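Local coordinates for fibronectin type-III domain-containing protein (Caldanaerobacter subterraneus subsp. tengcongensis, PDB 7JGU) that is of unknown function but is a mutant of an extremely heat-stable fibronectin type III-like domain of a larger bacterial protein, to whose stability surface salt bridges contribute, at residues S27-K30 and Y34-I37. Residues are numbered along the deposited sequence; the frame is centred on the assembly and turned at random.
Sequences SETK and YYEI
The phenolic OH of Tyr35 accepts a weak, strongly bent hydrogen bond from the backbone N of Thr29, 3.2 Å long with an N-H...O angle of 128°. Tyr35 OH also lies 3.4 Å from Thr29 CB, so backbone and side chain of one threonine meet the end of the phenol together. Thr29 CB sits in the plane of the ring at its edge, 3.8 Å from Tyr35 CE2, and Thr29 OG1 lies near that plane, 3.5 Å from the same carbon. Thr29 OG1 donates instead to Ser27 O, over 3.0 Å, and approaches from above the carbonyl plane, tying the loop back on itself two residues upstream. With Thr29 OG1 anti to its own carbonyl carbon (chi1 -58°), the hydroxyl can reach back to that oxygen. In the fibronectin type III beta-sandwich, residues 27-30 belong to the loop that leaves strand 21-25 of the three-stranded sheet and leads to strand 34-41 of the four-stranded one. Tyr35, the second residue of that strand, extends its side chain back to the loop that precedes it, its OH meeting the loop at Thr29. Trp26 meets the ring with its plane inclined, while Ala73 of strand 66-75 touches both Tyr35 and Thr29. On the far side of the loop, Ser27 OG is hydrogen-bonded to Val8 O.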
ATOM      1  N   SER A  27       3.648  -9.158   1.062  0.66 12.91           N
ATOM      2  CA  SER A  27       3.641 -10.587   1.327  0.66 14.85           C
ATOM      3  C   SER A  27       2.356 -11.015   2.032  0.66 11.62           C
ATOM      4  O   SER A  27       1.701 -10.240   2.717  0.66 12.25           O
ATOM      5  CB  SER A  27       4.827 -10.956   2.204  0.66 22.04           C
ATOM      6  OG  SER A  27       4.667 -10.388   3.492  0.66 25.33           O
ATOM      7  N   GLU A  28       2.028 -12.293   1.880  1.00 12.53           N
ATOM      8  CA  GLU A  28       0.976 -12.888   2.685  1.00 13.53           C
ATOM      9  C   GLU A  28       1.381 -12.751   4.144  1.00 12.38           C
ATOM     10  O   GLU A  28       2.542 -12.926   4.492  1.00 13.49           O
ATOM     11  CB  GLU A  28       0.832 -14.355   2.309  1.00 16.14           C
ATOM     12  CG  GLU A  28      -0.396 -14.997   2.897  1.00 20.55           C
ATOM     13  CD  GLU A  28      -0.682 -16.374   2.328  1.00 26.78           C
ATOM     14  OE1 GLU A  28      -1.648 -16.996   2.793  1.00 29.22           O
ATOM     15  OE2 GLU A  28       0.052 -16.828   1.420  1.00 28.74           O
ATOM     16  N   THR A  29       0.421 -12.431   4.998  1.00 13.31           N
ATOM     17  CA  THR A  29       0.680 -12.016   6.365  1.00 11.74           C
ATOM     18  C   THR A  29      -0.108 -12.879   7.341  1.00 12.30           C
ATOM     19  O   THR A  29      -1.326 -13.001   7.221  1.00 13.49           O
ATOM     20  CB  THR A  29       0.305 -10.544   6.507  1.00 13.16           C
ATOM     21  OG1 THR A  29       1.057  -9.757   5.570  1.00 14.26           O
ATOM     22  CG2 THR A  29       0.561 -10.036   7.887  1.00 14.37           C
ATOM     23  N   LYS A  30       0.586 -13.449   8.322  1.00 12.21           N
ATOM     24  CA  LYS A  30      -0.069 -14.287   9.315  1.00 13.33           C
ATOM     25  C   LYS A  30      -1.175 -13.518  10.009  1.00 13.38           C
ATOM     26  O   LYS A  30      -0.967 -12.401  10.494  1.00 14.25           O
ATOM     27  CB  LYS A  30       0.959 -14.752  10.340  1.00 15.47           C
ATOM     28  CG  LYS A  30       0.394 -15.655  11.399  1.00 18.92           C
ATOM     29  CD  LYS A  30       0.034 -14.854  12.646  1.00 26.14           C
ATOM     30  CE  LYS A  30      -0.139 -15.751  13.855  1.00 34.54           C
ATOM     31  NZ  LYS A  30      -0.587 -14.959  15.028  1.00 40.32           N
ATOM     32  N   TYR A  34      -7.683  -8.863   6.048  1.00 14.34           N
ATOM     33  CA  TYR A  34      -7.617  -7.916   4.943  1.00 13.65           C
ATOM     34  C   TYR A  34      -6.483  -6.955   5.228  1.00 12.18           C
ATOM     35  O   TYR A  34      -5.845  -7.006   6.279  1.00 13.21           O
ATOM     36  CB  TYR A  34      -8.949  -7.210   4.699  1.00 14.95           C
ATOM     37  CG  TYR A  34      -9.418  -6.242   5.745  1.00 16.01           C
ATOM     38  CD1 TYR A  34     -10.186  -6.665   6.816  1.00 17.81           C
ATOM     39  CD2 TYR A  34      -9.165  -4.890   5.626  1.00 16.90           C
ATOM     40  CE1 TYR A  34     -10.661  -5.768   7.746  1.00 19.96           C
ATOM     41  CE2 TYR A  34      -9.637  -3.991   6.552  1.00 19.48           C
ATOM     42  CZ  TYR A  34     -10.378  -4.431   7.606  1.00 21.02           C
ATOM     43  OH  TYR A  34     -10.853  -3.505   8.516  1.00 27.34           O
ATOM     44  N   TYR A  35      -6.239  -6.079   4.256  1.00 11.19           N
ATOM     45  CA  TYR A  35      -5.194  -5.078   4.300  1.00 11.35           C
ATOM     46  C   TYR A  35      -5.810  -3.733   3.956  1.00 11.57           C
ATOM     47  O   TYR A  35      -6.762  -3.666   3.176  1.00 12.74           O
ATOM     48  CB  TYR A  35      -4.089  -5.405   3.292  1.00 11.74           C
ATOM     49  CG  TYR A  35      -3.514  -6.780   3.452  1.00 11.59           C
ATOM     50  CD1 TYR A  35      -4.084  -7.869   2.813  1.00 11.98           C
ATOM     51  CD2 TYR A  35      -2.427  -7.004   4.267  1.00 11.56           C
ATOM     52  CE1 TYR A  35      -3.565  -9.157   2.974  1.00 12.21           C
ATOM     53  CE2 TYR A  35      -1.902  -8.281   4.429  1.00 11.84           C
ATOM     54  CZ  TYR A  35      -2.475  -9.350   3.787  1.00 12.09           C
ATOM     55  OH  TYR A  35      -1.957 -10.624   3.949  1.00 14.24           O
ATOM     56  N   GLU A  36      -5.253  -2.678   4.536  0.55 10.68           N
ATOM     57  CA  GLU A  36      -5.717  -1.327   4.269  0.55  9.65           C
ATOM     58  C   GLU A  36      -4.536  -0.461   3.876  0.55  9.91           C
ATOM     59  O   GLU A  36      -3.479  -0.524   4.504  0.55 10.13           O
ATOM     60  CB  GLU A  36      -6.432  -0.731   5.482  0.55 13.27           C
ATOM     61  CG  GLU A  36      -7.305   0.466   5.168  0.55 13.67           C
ATOM     62  CD  GLU A  36      -8.348   0.754   6.223  0.55 16.45           C
ATOM     63  OE1 GLU A  36      -8.532  -0.062   7.154  0.55 17.22           O
ATOM     64  OE2 GLU A  36      -8.992   1.814   6.118  0.55 19.25           O
ATOM     65  N   ILE A  37      -4.719   0.317   2.823  1.00 11.01           N
ATOM     66  CA  ILE A  37      -3.688   1.150   2.241  1.00 11.10           C
ATOM     67  C   ILE A  37      -4.060   2.605   2.407  1.00 10.43           C
ATOM     68  O   ILE A  37      -5.198   3.002   2.144  1.00 11.15           O
ATOM     69  CB  ILE A  37      -3.578   0.837   0.735  1.00 13.65           C
ATOM     70  CG1 ILE A  37      -3.350  -0.652   0.499  1.00 17.95           C
ATOM     71  CG2 ILE A  37      -2.532   1.725   0.085  1.00 16.04           C
ATOM     72  CD1 ILE A  37      -3.674  -1.061  -0.931  1.00 19.69           C
TER